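Long-range contacts in putative aminooxidase (Propionibacterium acnes, PDB 2BA9), which isomerises polyunsaturated fatty acids to conjugated linoleic acid and, as a member of the flavin-containing amine oxidoreductase family, binds FAD: residues 62-67 with 196-201; 68-73 with 407-412; 163-168 with 183-188. All coordinates share one frame; numbering follows the deposited sequence.

Interaction 1 of 3, residues 62-67 with 196-201; sequences MGVPSY and GDLWTW. With FAD (flavin-adenine dinucleotide), chain D.
Trp199 turns one face of its indole to the backbone of Val64 and Pro65: Val64 O sits 3.4 Å above the ring plane, displaced toward the rim, with Pro65 N beside it. Trp201 brings its rim atom CZ3 up to Met62 C at 3.9 Å, near the indole plane. Tyr67 has one ring face against Gly63 CA of its own loop, while at its edge the hydroxyl donates to FAD O2 over 2.7 Å. Two reciprocal amide bonds join the loops, Gly63 N to Trp199 O at 3.1 Å and Trp199 N to Gly63 O at 2.8 Å. They form a single antiparallel hydrogen-bonded pair that ties loop 62-67, which lines the FAD pocket through Met62 and Tyr67, to the chain just after the Schellman motif that ends helix 187-195 at Gly196. A type I turn from Val64 to Tyr67 swings the chain back, so that Tyr67 CB packs on Trp199 CZ3 (3.6 Å) and its ring runs toward the flavin. Leu198 CD2 touches Val64 CG1 at 3.6 Å, the two side chains lying side by side and pointing the same way. Asp197 O is buried without a polar partner, facing Pro65 CD at 3.3 Å.

Interaction 2 of 3, residues 68-73 with 407-412; sequences DTIQEI and NFDEVC. With NA (sodium ion), chain B; FAD (flavin-adenine dinucleotide), chain D.
Asp409 extends toward Ile70 because its CG stands anti to the backbone N (chi1 -175°), which carries the carboxylate across to the first turn of helix 68-77. Phe408 takes another rotamer: its CG is tucked between the backbone N and the carbonyl carbon (chi1 61°). Ile70 CG1 touches Phe408 CD1 at 3.7 Å, at the edge of the ring, and FAD O2 lies over one face. One turn further along helix 408-423, Cys412 SG is met by Ile73 CD1 at 3.7 Å and by Ile70 CD1. The axes of 68-73 and 408-412 cross at 79°, and the contact lies near their N-terminal ends. Asp409 OD1 accepts from Ile70 N at 3.2 Å, a nearly straight bond; Asp409 OD2 accepts a hydrogen bond from a water, 2.9 Å away, which accepts from Thr69 N. Phe408 N donates to FAD O2 over 3.0 Å, and Asn407 OD1 caps its own helix through Glu410 N. One helix start thus holds a carboxylate that its amides would probably stabilise as an anion, while the other directs its N-terminal end at the flavin C2 carbonyl, consistent with stabilising negative charge there on reduction.

Interaction 3 of 3, residues 163-168 with 183-188; sequences NPFTAF and KYLDFV. With NA (sodium ion), chain B.
Tyr184 reaches Pro164 with its hydroxyl, donating to the carbonyl oxygen Pro164 O over 2.8 Å, and this is the tight end of the contact. The acceptor lies in the plane of the tyrosine ring, at its edge, and the bond is tilted only 19° from the carbonyl plane. Tyr184 CB points toward segment 163-168, and CG stands anti to the backbone N (chi1 160°). Leu185 CG packs 3.7 Å over the centre of the Tyr184 ring. Phe168 presents a ring face to Tyr184 OH, with Phe168 CD2 4.0 Å from it, and the two side chains cross at about a right angle. Phe165 and Tyr184 meet rim to rim, Phe165 CD1 against Tyr184 CD2 at 3.8 Å. Leu185 closes the patch, its CD1 resting on Phe165 CB at 4.0 Å and its CD2 on Pro164 CB at 4.1 Å.

The other side of segment 183-188 is wet and ionic. Lys183 O binds the sodium ion at 2.5 Å, with three waters, and Glu410 OE2 completes the site; one water donates to Tyr184 O at 2.8 Å and another to Asp186 OD2. Here water and metal share with side chains the polar atoms at the break between helices.

Leu185, the centre of an inverse gamma turn, with Asp186 links helix 178-184 to helix 187-195, whose Phe193 packs on Pro164, Tyr184 and Leu185. Phe168 touches the FAD, while its carbonyl receives Tyr370 OH from strand 359-373 and its ring leans on Tyr297 of strand 295-297, setting the contact between these helices and the mixed sheet.

In the fold
The first segments of interactions 1 and 2 are continuous, loop 62-67 running into helix 68-77; the segments of the two contacts alternate along the chain, and their centres lie about 11 Å apart. Interaction 3 is nested inside the loops closed by both, about 13 Å from interaction 1 and 16 Å from interaction 2, centre to centre. Helix 187-195 bridges interactions 1 and 3, beginning in segment 183-188 and ending just before 196-201, and Met62 SD meets Phe168 CZ at 3.7 Å. The sodium ion links segments 183-188 and 407-412. Together the three contacts bring distant parts of the chain around the FAD, which residues of all three touch.

Interaction 1 of 3, residues 62-67 with 196-201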
loop_
_atom_site.group_PDB
_atom_site.type_symbol
_atom_site.label_atom_id
_atom_site.label_comp_id
_atom_site.label_asym_id
_atom_site.label_seq_id
_atom_site.Cartn_x
_atom_site.Cartn_y
_atom_site.Cartn_z
ATOM N N MET A 62 6.565 -7.226 -3.718
ATOM C CA MET A 62 7.616 -6.661 -4.565
ATOM C C MET A 62 7.932 -5.192 -4.358
ATOM O O MET A 62 7.173 -4.444 -3.736
ATOM C CB MET A 62 7.257 -6.873 -6.040
ATOM C CG MET A 62 6.043 -6.097 -6.554
ATOM S SD MET A 62 5.405 -6.807 -8.092
ATOM C CE MET A 62 4.545 -8.273 -7.481
ATOM N N GLY A 63 9.077 -4.803 -4.922
ATOM C CA GLY A 63 9.487 -3.411 -5.066
ATOM C C GLY A 63 10.144 -3.200 -6.423
ATOM O O GLY A 63 10.201 -4.116 -7.254
ATOM N N VAL A 64 10.626 -1.984 -6.645
ATOM C CA VAL A 64 11.390 -1.639 -7.846
ATOM C C VAL A 64 12.703 -1.005 -7.414
ATOM O O VAL A 64 12.835 -0.627 -6.242
ATOM C CB VAL A 64 10.602 -0.680 -8.797
ATOM C CG1 VAL A 64 9.566 -1.460 -9.606
ATOM C CG2 VAL A 64 9.962 0.469 -8.020
ATOM N N PRO A 65 13.691 -0.917 -8.344
ATOM C CA PRO A 65 15.020 -0.389 -8.014
ATOM C C PRO A 65 15.016 1.035 -7.501
ATOM O O PRO A 65 15.984 1.446 -6.871
ATOM C CB PRO A 65 15.785 -0.458 -9.344
ATOM C CG PRO A 65 15.072 -1.471 -10.148
ATOM C CD PRO A 65 13.629 -1.376 -9.746
ATOM N N SER A 66 13.944 1.776 -7.793
ATOM C CA SER A 66 13.774 3.142 -7.281
ATOM C C SER A 66 13.219 3.175 -5.838
ATOM O O SER A 66 12.829 4.228 -5.352
ATOM C CB SER A 66 12.888 3.988 -8.223
ATOM O OG SER A 66 11.563 3.469 -8.353
ATOM N N TYR A 67 13.187 2.035 -5.153
ATOM C CA TYR A 67 12.762 2.005 -3.742
ATOM C C TYR A 67 13.923 2.448 -2.841
ATOM O O TYR A 67 14.414 1.675 -2.020
ATOM C CB TYR A 67 12.267 0.605 -3.355
ATOM C CG TYR A 67 10.775 0.357 -3.537
ATOM C CD1 TYR A 67 10.041 0.996 -4.542
ATOM C CD2 TYR A 67 10.109 -0.543 -2.706
ATOM C CE1 TYR A 67 8.681 0.770 -4.684
ATOM C CE2 TYR A 67 8.758 -0.782 -2.843
ATOM C CZ TYR A 67 8.046 -0.132 -3.834
ATOM O OH TYR A 67 6.693 -0.383 -3.960
ATOM N N GLY A 196 9.716 -5.755 -16.021
ATOM C CA GLY A 196 9.825 -6.828 -15.020
ATOM C C GLY A 196 11.082 -6.703 -14.156
ATOM O O GLY A 196 11.635 -7.713 -13.674
ATOM N N ASP A 197 11.547 -5.468 -13.970
ATOM C CA ASP A 197 12.706 -5.196 -13.119
ATOM C C ASP A 197 12.183 -5.001 -11.691
ATOM O O ASP A 197 12.009 -3.871 -11.220
ATOM C CB ASP A 197 13.462 -3.966 -13.657
ATOM C CG ASP A 197 14.858 -3.802 -13.066
ATOM O OD1 ASP A 197 15.406 -4.753 -12.456
ATOM O OD2 ASP A 197 15.425 -2.695 -13.239
ATOM N N LEU A 198 11.925 -6.123 -11.012
ATOM C CA LEU A 198 11.156 -6.134 -9.763
ATOM C C LEU A 198 11.853 -6.903 -8.637
ATOM O O LEU A 198 12.335 -8.025 -8.844
ATOM C CB LEU A 198 9.784 -6.755 -10.021
ATOM C CG LEU A 198 8.860 -5.963 -10.947
ATOM C CD1 LEU A 198 7.768 -6.853 -11.528
ATOM C CD2 LEU A 198 8.254 -4.791 -10.207
ATOM N N TRP A 199 11.900 -6.307 -7.445
ATOM C CA TRP A 199 12.469 -6.971 -6.272
ATOM C C TRP A 199 11.462 -7.897 -5.599
ATOM O O TRP A 199 10.283 -7.567 -5.473
ATOM C CB TRP A 199 12.912 -5.956 -5.221
ATOM C CG TRP A 199 13.953 -4.993 -5.633
ATOM C CD1 TRP A 199 14.744 -5.044 -6.738
ATOM C CD2 TRP A 199 14.355 -3.833 -4.901
ATOM N NE1 TRP A 199 15.600 -3.975 -6.748
ATOM C CE2 TRP A 199 15.382 -3.218 -5.628
ATOM C CE3 TRP A 199 13.939 -3.257 -3.690
ATOM C CZ2 TRP A 199 16.010 -2.056 -5.187
ATOM C CZ3 TRP A 199 14.551 -2.111 -3.259
ATOM C CH2 TRP A 199 15.577 -1.517 -4.000
ATOM N N THR A 200 11.948 -9.053 -5.158
ATOM C CA THR A 200 11.215 -9.951 -4.275
ATOM C C THR A 200 12.199 -10.470 -3.243
ATOM O O THR A 200 13.416 -10.360 -3.416
ATOM C CB THR A 200 10.598 -11.176 -5.001
ATOM O OG1 THR A 200 11.635 -12.005 -5.552
ATOM C CG2 THR A 200 9.648 -10.742 -6.117
ATOM N N TRP A 201 11.660 -11.060 -2.182
ATOM C CA TRP A 201 12.469 -11.531 -1.064
ATOM C C TRP A 201 12.130 -12.987 -0.764
ATOM O O TRP A 201 10.955 -13.322 -0.599
ATOM C CB TRP A 201 12.212 -10.626 0.149
ATOM C CG TRP A 201 12.724 -9.234 -0.076
ATOM C CD1 TRP A 201 13.960 -8.760 0.249
ATOM C CD2 TRP A 201 12.040 -8.156 -0.709
ATOM N NE1 TRP A 201 14.080 -7.450 -0.118
ATOM C CE2 TRP A 201 12.917 -7.052 -0.715
ATOM C CE3 TRP A 201 10.765 -8.006 -1.257
ATOM C CZ2 TRP A 201 12.562 -5.813 -1.256
ATOM C CZ3 TRP A 201 10.413 -6.775 -1.797
ATOM C CH2 TRP A 201 11.309 -5.691 -1.785
HETATM P PA FAD D . 0.362 -1.258 7.711
HETATM O O1A FAD D . 1.292 -2.078 6.866
HETATM O O2A FAD D . -1.117 -1.561 7.585
HETATM O O5B FAD D . 0.739 -1.487 9.250
HETATM C C5B FAD D . 0.013 -0.757 10.212
HETATM C C4B FAD D . 0.332 -1.268 11.601
HETATM O O4B FAD D . -0.379 -0.494 12.546
HETATM C C3B FAD D . -0.062 -2.737 11.774
HETATM O O3B FAD D . 1.038 -3.475 12.255
HETATM C C2B FAD D . -1.220 -2.682 12.743
HETATM O O2B FAD D . -1.365 -3.879 13.508
HETATM C C1B FAD D . -0.925 -1.376 13.501
HETATM N N9A FAD D . -2.157 -0.851 14.117
HETATM C C8A FAD D . -3.360 -0.589 13.497
HETATM N N7A FAD D . -4.246 -0.140 14.431
HETATM C C5A FAD D . -3.617 -0.112 15.639
HETATM C C6A FAD D . -4.035 0.242 16.938
HETATM N N6A FAD D . -5.158 1.017 17.090
HETATM N N1A FAD D . -3.112 0.183 17.976
HETATM C C2A FAD D . -1.819 -0.275 17.767
HETATM N N3A FAD D . -1.422 -0.626 16.484
HETATM C C4A FAD D . -2.302 -0.567 15.446
HETATM N N1 FAD D . 3.448 -2.460 -1.104
HETATM C C2 FAD D . 4.463 -2.275 -2.021
HETATM O O2 FAD D . 5.301 -1.393 -1.839
HETATM N N3 FAD D . 4.516 -3.064 -3.153
HETATM C C4 FAD D . 3.577 -4.054 -3.355
HETATM O O4 FAD D . 3.665 -4.757 -4.374
HETATM C C4X FAD D . 2.556 -4.252 -2.420
HETATM N N5 FAD D . 1.583 -5.220 -2.600
HETATM C C5X FAD D . 0.672 -5.530 -1.609
HETATM C C6 FAD D . -0.203 -6.604 -1.760
HETATM C C7 FAD D . -1.090 -6.927 -0.735
HETATM C C7M FAD D . -2.006 -8.102 -0.926
HETATM C C8 FAD D . -1.108 -6.168 0.433
HETATM C C8M FAD D . -2.045 -6.473 1.562
HETATM C C9 FAD D . -0.234 -5.094 0.571
HETATM C C9A FAD D . 0.658 -4.754 -0.447
HETATM N N10 FAD D . 1.536 -3.660 -0.338
HETATM C C10 FAD D . 2.517 -3.454 -1.281
HETATM C "C1'" FAD D . 1.231 -2.521 0.577
HETATM C "C2'" FAD D . 2.138 -2.514 1.801
HETATM O "O2'" FAD D . 2.213 -3.795 2.418
HETATM C "C3'" FAD D . 1.593 -1.471 2.765
HETATM O "O3'" FAD D . 1.397 -0.239 2.067
HETATM C "C4'" FAD D . 2.526 -1.286 3.951
HETATM O "O4'" FAD D . 2.509 -2.425 4.804
HETATM C "C5'" FAD D . 2.116 -0.022 4.693
HETATM O "O5'" FAD D . 2.738 0.023 5.946
HETATM P P FAD D . 2.088 0.905 7.141
HETATM O O1P FAD D . 2.900 0.751 8.413
HETATM O O2P FAD D . 2.018 2.319 6.677
HETATM O O3P FAD D . 0.627 0.297 7.409
#

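Interaction 2 of 3, residues 68-73 with 407-412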
loop_
_atom_site.group_PDB
_atom_site.type_symbol
_atom_site.label_atom_id
_atom_site.label_comp_id
_atom_site.label_asym_id
_atom_site.label_seq_id
_atom_site.Cartn_x
_atom_site.Cartn_y
_atom_site.Cartn_z
ATOM N N ASP A 68 14.341 3.701 -2.988
ATOM C CA ASP A 68 15.547 4.206 -2.310
ATOM C C ASP A 68 15.504 4.045 -0.786
ATOM O O ASP A 68 16.483 3.605 -0.183
ATOM C CB ASP A 68 15.810 5.670 -2.683
ATOM C CG ASP A 68 16.359 5.843 -4.136
ATOM O OD1 ASP A 68 16.994 4.915 -4.685
ATOM O OD2 ASP A 68 16.164 6.931 -4.724
ATOM N N THR A 69 14.372 4.381 -0.166
ATOM C CA THR A 69 14.256 4.291 1.296
ATOM C C THR A 69 14.309 2.830 1.757
ATOM O O THR A 69 14.983 2.511 2.730
ATOM C CB THR A 69 12.986 4.987 1.809
ATOM O OG1 THR A 69 12.885 6.287 1.199
ATOM C CG2 THR A 69 13.027 5.145 3.319
ATOM N N ILE A 70 13.636 1.939 1.037
ATOM C CA ILE A 70 13.739 0.510 1.353
ATOM C C ILE A 70 15.179 0.017 1.200
ATOM O O ILE A 70 15.624 -0.806 1.994
ATOM C CB ILE A 70 12.773 -0.384 0.528
ATOM C CG1 ILE A 70 11.316 0.092 0.701
ATOM C CG2 ILE A 70 12.915 -1.859 0.956
ATOM C CD1 ILE A 70 10.908 0.433 2.168
ATOM N N GLN A 71 15.922 0.537 0.220
ATOM C CA GLN A 71 17.348 0.207 0.110
ATOM C C GLN A 71 18.110 0.622 1.364
ATOM O O GLN A 71 18.956 -0.132 1.863
ATOM C CB GLN A 71 17.989 0.853 -1.116
ATOM C CG GLN A 71 19.463 0.482 -1.302
ATOM C CD GLN A 71 19.671 -1.009 -1.429
ATOM O OE1 GLN A 71 19.222 -1.623 -2.396
ATOM N NE2 GLN A 71 20.347 -1.607 -0.447
ATOM N N GLU A 72 17.811 1.809 1.881
ATOM C CA GLU A 72 18.423 2.274 3.142
ATOM C C GLU A 72 18.115 1.348 4.327
ATOM O O GLU A 72 18.969 1.141 5.216
ATOM C CB GLU A 72 17.954 3.682 3.480
ATOM C CG GLU A 72 18.728 4.785 2.793
ATOM C CD GLU A 72 18.184 6.148 3.151
ATOM O OE1 GLU A 72 17.746 6.333 4.306
ATOM O OE2 GLU A 72 18.181 7.033 2.272
ATOM N N ILE A 73 16.892 0.818 4.331
ATOM C CA ILE A 73 16.440 -0.120 5.349
ATOM C C ILE A 73 17.218 -1.421 5.250
ATOM O O ILE A 73 17.697 -1.920 6.268
ATOM C CB ILE A 73 14.906 -0.396 5.259
ATOM C CG1 ILE A 73 14.112 0.861 5.623
ATOM C CG2 ILE A 73 14.501 -1.536 6.184
ATOM C CD1 ILE A 73 12.600 0.726 5.433
ATOM N N ASN A 407 1.813 2.020 -0.376
ATOM C CA ASN A 407 2.946 1.092 -0.611
ATOM C C ASN A 407 4.066 1.310 0.395
ATOM O O ASN A 407 4.104 2.347 1.065
ATOM C CB ASN A 407 3.375 1.023 -2.101
ATOM C CG ASN A 407 4.557 1.950 -2.510
ATOM O OD1 ASN A 407 5.451 2.300 -1.735
ATOM N ND2 ASN A 407 4.574 2.277 -3.801
ATOM N N PHE A 408 4.924 0.300 0.563
ATOM C CA PHE A 408 5.829 0.299 1.717
ATOM C C PHE A 408 7.059 1.196 1.526
ATOM O O PHE A 408 7.638 1.668 2.504
ATOM C CB PHE A 408 6.167 -1.117 2.234
ATOM C CG PHE A 408 6.862 -2.029 1.239
ATOM C CD1 PHE A 408 8.235 -1.942 1.019
ATOM C CD2 PHE A 408 6.159 -3.052 0.619
ATOM C CE1 PHE A 408 8.877 -2.815 0.144
ATOM C CE2 PHE A 408 6.798 -3.920 -0.267
ATOM C CZ PHE A 408 8.159 -3.786 -0.506
ATOM N N ASP A 409 7.439 1.491 0.293
ATOM C CA ASP A 409 8.485 2.490 0.103
ATOM C C ASP A 409 7.940 3.889 0.355
ATOM O O ASP A 409 8.609 4.721 0.958
ATOM C CB ASP A 409 9.095 2.418 -1.293
ATOM C CG ASP A 409 10.258 3.374 -1.456
ATOM O OD1 ASP A 409 11.348 3.109 -0.878
ATOM O OD2 ASP A 409 10.068 4.399 -2.147
ATOM N N GLU A 410 6.710 4.135 -0.086
ATOM C CA GLU A 410 6.123 5.468 0.014
ATOM C C GLU A 410 5.933 5.863 1.463
ATOM O O GLU A 410 6.266 6.997 1.840
ATOM C CB GLU A 410 4.802 5.569 -0.753
ATOM C CG GLU A 410 4.956 5.538 -2.280
ATOM C CD GLU A 410 5.685 6.761 -2.860
ATOM O OE1 GLU A 410 5.397 7.900 -2.447
ATOM O OE2 GLU A 410 6.542 6.582 -3.759
ATOM N N VAL A 411 5.419 4.941 2.278
ATOM C CA VAL A 411 5.196 5.217 3.693
ATOM C C VAL A 411 6.508 5.385 4.472
ATOM O O VAL A 411 6.602 6.254 5.333
ATOM C CB VAL A 411 4.289 4.161 4.392
ATOM C CG1 VAL A 411 2.956 3.982 3.621
ATOM C CG2 VAL A 411 5.007 2.859 4.580
ATOM N N CYS A 412 7.507 4.556 4.174
ATOM C CA CYS A 412 8.798 4.644 4.852
ATOM C C CYS A 412 9.493 5.957 4.476
ATOM O O CYS A 412 10.019 6.651 5.340
ATOM C CB CYS A 412 9.688 3.451 4.501
ATOM S SG CYS A 412 9.103 1.856 5.147
HETATM NA NA NA B . 7.216 7.662 -5.709
HETATM P PA FAD D . 0.362 -1.258 7.711
HETATM O O1A FAD D . 1.292 -2.078 6.866
HETATM O O2A FAD D . -1.117 -1.561 7.585
HETATM O O5B FAD D . 0.739 -1.487 9.250
HETATM C C5B FAD D . 0.013 -0.757 10.212
HETATM C C4B FAD D . 0.332 -1.268 11.601
HETATM O O4B FAD D . -0.379 -0.494 12.546
HETATM C C3B FAD D . -0.062 -2.737 11.774
HETATM O O3B FAD D . 1.038 -3.475 12.255
HETATM C C2B FAD D . -1.220 -2.682 12.743
HETATM O O2B FAD D . -1.365 -3.879 13.508
HETATM C C1B FAD D . -0.925 -1.376 13.501
HETATM N N9A FAD D . -2.157 -0.851 14.117
HETATM C C8A FAD D . -3.360 -0.589 13.497
HETATM N N7A FAD D . -4.246 -0.140 14.431
HETATM C C5A FAD D . -3.617 -0.112 15.639
HETATM C C6A FAD D . -4.035 0.242 16.938
HETATM N N6A FAD D . -5.158 1.017 17.090
HETATM N N1A FAD D . -3.112 0.183 17.976
HETATM C C2A FAD D . -1.819 -0.275 17.767
HETATM N N3A FAD D . -1.422 -0.626 16.484
HETATM C C4A FAD D . -2.302 -0.567 15.446
HETATM N N1 FAD D . 3.448 -2.460 -1.104
HETATM C C2 FAD D . 4.463 -2.275 -2.021
HETATM O O2 FAD D . 5.301 -1.393 -1.839
HETATM N N3 FAD D . 4.516 -3.064 -3.153
HETATM C C4 FAD D . 3.577 -4.054 -3.355
HETATM O O4 FAD D . 3.665 -4.757 -4.374
HETATM C C4X FAD D . 2.556 -4.252 -2.420
HETATM N N5 FAD D . 1.583 -5.220 -2.600
HETATM C C5X FAD D . 0.672 -5.530 -1.609
HETATM C C6 FAD D . -0.203 -6.604 -1.760
HETATM C C7 FAD D . -1.090 -6.927 -0.735
HETATM C C7M FAD D . -2.006 -8.102 -0.926
HETATM C C8 FAD D . -1.108 -6.168 0.433
HETATM C C8M FAD D . -2.045 -6.473 1.562
HETATM C C9 FAD D . -0.234 -5.094 0.571
HETATM C C9A FAD D . 0.658 -4.754 -0.447
HETATM N N10 FAD D . 1.536 -3.660 -0.338
HETATM C C10 FAD D . 2.517 -3.454 -1.281
HETATM C "C1'" FAD D . 1.231 -2.521 0.577
HETATM C "C2'" FAD D . 2.138 -2.514 1.801
HETATM O "O2'" FAD D . 2.213 -3.795 2.418
HETATM C "C3'" FAD D . 1.593 -1.471 2.765
HETATM O "O3'" FAD D . 1.397 -0.239 2.067
HETATM C "C4'" FAD D . 2.526 -1.286 3.951
HETATM O "O4'" FAD D . 2.509 -2.425 4.804
HETATM C "C5'" FAD D . 2.116 -0.022 4.693
HETATM O "O5'" FAD D . 2.738 0.023 5.946
HETATM P P FAD D . 2.088 0.905 7.141
HETATM O O1P FAD D . 2.900 0.751 8.413
HETATM O O2P FAD D . 2.018 2.319 6.677
HETATM O O3P FAD D . 0.627 0.297 7.409
HETATM O O HOH W 1 12.267 6.076 -1.454
HETATM O O HOH W 2 6.425 9.549 -4.436
HETATM O O HOH W 3 7.154 5.729 -7.027
HETATM O O HOH W 4 7.369 8.786 -7.506
#

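Interaction 3 of 3, residues 163-168 with 183-188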
loop_
_atom_site.group_PDB
_atom_site.type_symbol
_atom_site.label_atom_id
_atom_site.label_comp_id
_atom_site.label_asym_id
_atom_site.label_seq_id
_atom_site.Cartn_x
_atom_site.Cartn_y
_atom_site.Cartn_z
ATOM N N ASN A 163 -2.625 -2.728 -14.642
ATOM C CA ASN A 163 -2.266 -4.058 -14.160
ATOM C C ASN A 163 -1.518 -4.054 -12.809
ATOM O O ASN A 163 -1.854 -4.833 -11.916
ATOM C CB ASN A 163 -1.491 -4.803 -15.248
ATOM C CG ASN A 163 -2.275 -4.923 -16.538
ATOM O OD1 ASN A 163 -3.430 -5.351 -16.529
ATOM N ND2 ASN A 163 -1.657 -4.545 -17.663
ATOM N N PRO A 164 -0.513 -3.170 -12.635
ATOM C CA PRO A 164 0.086 -3.005 -11.305
ATOM C C PRO A 164 -0.685 -2.077 -10.369
ATOM O O PRO A 164 -0.177 -1.732 -9.295
ATOM C CB PRO A 164 1.449 -2.376 -11.614
ATOM C CG PRO A 164 1.552 -2.270 -13.069
ATOM C CD PRO A 164 0.170 -2.315 -13.606
ATOM N N PHE A 165 -1.880 -1.644 -10.770
ATOM C CA PHE A 165 -2.638 -0.736 -9.926
ATOM C C PHE A 165 -3.911 -1.367 -9.386
ATOM O O PHE A 165 -3.978 -1.690 -8.197
ATOM C CB PHE A 165 -2.933 0.594 -10.625
ATOM C CG PHE A 165 -3.422 1.649 -9.676
ATOM C CD1 PHE A 165 -2.512 2.384 -8.916
ATOM C CD2 PHE A 165 -4.787 1.857 -9.485
ATOM C CE1 PHE A 165 -2.950 3.336 -8.006
ATOM C CE2 PHE A 165 -5.232 2.817 -8.585
ATOM C CZ PHE A 165 -4.315 3.568 -7.851
ATOM N N THR A 166 -4.896 -1.559 -10.261
ATOM C CA THR A 166 -6.194 -2.090 -9.863
ATOM C C THR A 166 -6.100 -3.532 -9.341
ATOM O O THR A 166 -6.681 -3.862 -8.308
ATOM C CB THR A 166 -7.203 -1.997 -11.021
ATOM O OG1 THR A 166 -7.370 -0.619 -11.388
ATOM C CG2 THR A 166 -8.556 -2.588 -10.631
ATOM N N ALA A 167 -5.367 -4.373 -10.056
ATOM C CA ALA A 167 -5.107 -5.760 -9.645
ATOM C C ALA A 167 -4.401 -5.848 -8.286
ATOM O O ALA A 167 -4.654 -6.778 -7.506
ATOM C CB ALA A 167 -4.277 -6.473 -10.716
ATOM N N PHE A 168 -3.521 -4.877 -8.021
ATOM C CA PHE A 168 -2.800 -4.753 -6.732
ATOM C C PHE A 168 -3.685 -4.104 -5.665
ATOM O O PHE A 168 -3.212 -3.755 -4.584
ATOM C CB PHE A 168 -1.502 -3.935 -6.877
ATOM C CG PHE A 168 -0.342 -4.698 -7.478
ATOM C CD1 PHE A 168 -0.464 -5.324 -8.702
ATOM C CD2 PHE A 168 0.885 -4.734 -6.832
ATOM C CE1 PHE A 168 0.604 -6.012 -9.266
ATOM C CE2 PHE A 168 1.969 -5.394 -7.390
ATOM C CZ PHE A 168 1.828 -6.036 -8.623
ATOM N N LYS A 183 2.146 8.949 -8.142
ATOM C CA LYS A 183 3.128 8.928 -7.048
ATOM C C LYS A 183 3.670 7.517 -6.799
ATOM O O LYS A 183 4.835 7.361 -6.433
ATOM C CB LYS A 183 2.547 9.537 -5.756
ATOM C CG LYS A 183 2.456 11.061 -5.821
ATOM C CD LYS A 183 1.898 11.707 -4.556
ATOM C CE LYS A 183 1.643 13.185 -4.783
ATOM N NZ LYS A 183 2.872 13.950 -5.209
ATOM N N TYR A 184 2.831 6.502 -6.994
ATOM C CA TYR A 184 3.259 5.099 -7.026
ATOM C C TYR A 184 3.837 4.747 -8.396
ATOM O O TYR A 184 5.061 4.561 -8.550
ATOM C CB TYR A 184 2.073 4.191 -6.652
ATOM C CG TYR A 184 2.147 2.732 -7.075
ATOM C CD1 TYR A 184 3.362 2.050 -7.142
ATOM C CD2 TYR A 184 0.984 2.027 -7.379
ATOM C CE1 TYR A 184 3.415 0.742 -7.538
ATOM C CE2 TYR A 184 1.025 0.703 -7.756
ATOM C CZ TYR A 184 2.242 0.059 -7.830
ATOM O OH TYR A 184 2.316 -1.262 -8.209
ATOM N N LEU A 185 2.976 4.680 -9.400
ATOM C CA LEU A 185 3.425 4.395 -10.761
ATOM C C LEU A 185 3.833 5.680 -11.454
ATOM O O LEU A 185 3.178 6.148 -12.386
ATOM C CB LEU A 185 2.357 3.647 -11.554
ATOM C CG LEU A 185 2.099 2.196 -11.131
ATOM C CD1 LEU A 185 0.798 1.705 -11.734
ATOM C CD2 LEU A 185 3.238 1.275 -11.536
ATOM N N ASP A 186 4.929 6.264 -10.989
ATOM C CA ASP A 186 5.543 7.354 -11.722
ATOM C C ASP A 186 6.179 6.736 -12.957
ATOM O O ASP A 186 6.237 5.498 -13.083
ATOM C CB ASP A 186 6.531 8.173 -10.876
ATOM C CG ASP A 186 7.686 7.361 -10.312
ATOM O OD1 ASP A 186 7.768 6.134 -10.498
ATOM O OD2 ASP A 186 8.525 7.987 -9.629
ATOM N N PHE A 187 6.594 7.557 -13.903
ATOM C CA PHE A 187 6.968 6.992 -15.197
ATOM C C PHE A 187 8.083 5.939 -15.060
ATOM O O PHE A 187 8.050 4.911 -15.717
ATOM C CB PHE A 187 7.353 8.075 -16.196
ATOM C CG PHE A 187 7.418 7.581 -17.607
ATOM C CD1 PHE A 187 6.268 7.514 -18.384
ATOM C CD2 PHE A 187 8.619 7.148 -18.143
ATOM C CE1 PHE A 187 6.322 7.037 -19.684
ATOM C CE2 PHE A 187 8.685 6.685 -19.438
ATOM C CZ PHE A 187 7.532 6.615 -20.209
ATOM N N VAL A 188 9.049 6.180 -14.183
ATOM C CA VAL A 188 10.157 5.240 -14.004
ATOM C C VAL A 188 9.709 3.916 -13.392
ATOM O O VAL A 188 10.205 2.854 -13.751
ATOM C CB VAL A 188 11.266 5.852 -13.139
ATOM C CG1 VAL A 188 12.358 4.817 -12.854
ATOM C CG2 VAL A 188 11.853 7.051 -13.844
HETATM NA NA NA B . 7.216 7.662 -5.709
HETATM O O HOH W 3 7.154 5.729 -7.027
HETATM O O HOH W 4 7.369 8.786 -7.506
HETATM O O HOH W 2 6.425 9.549 -4.436
#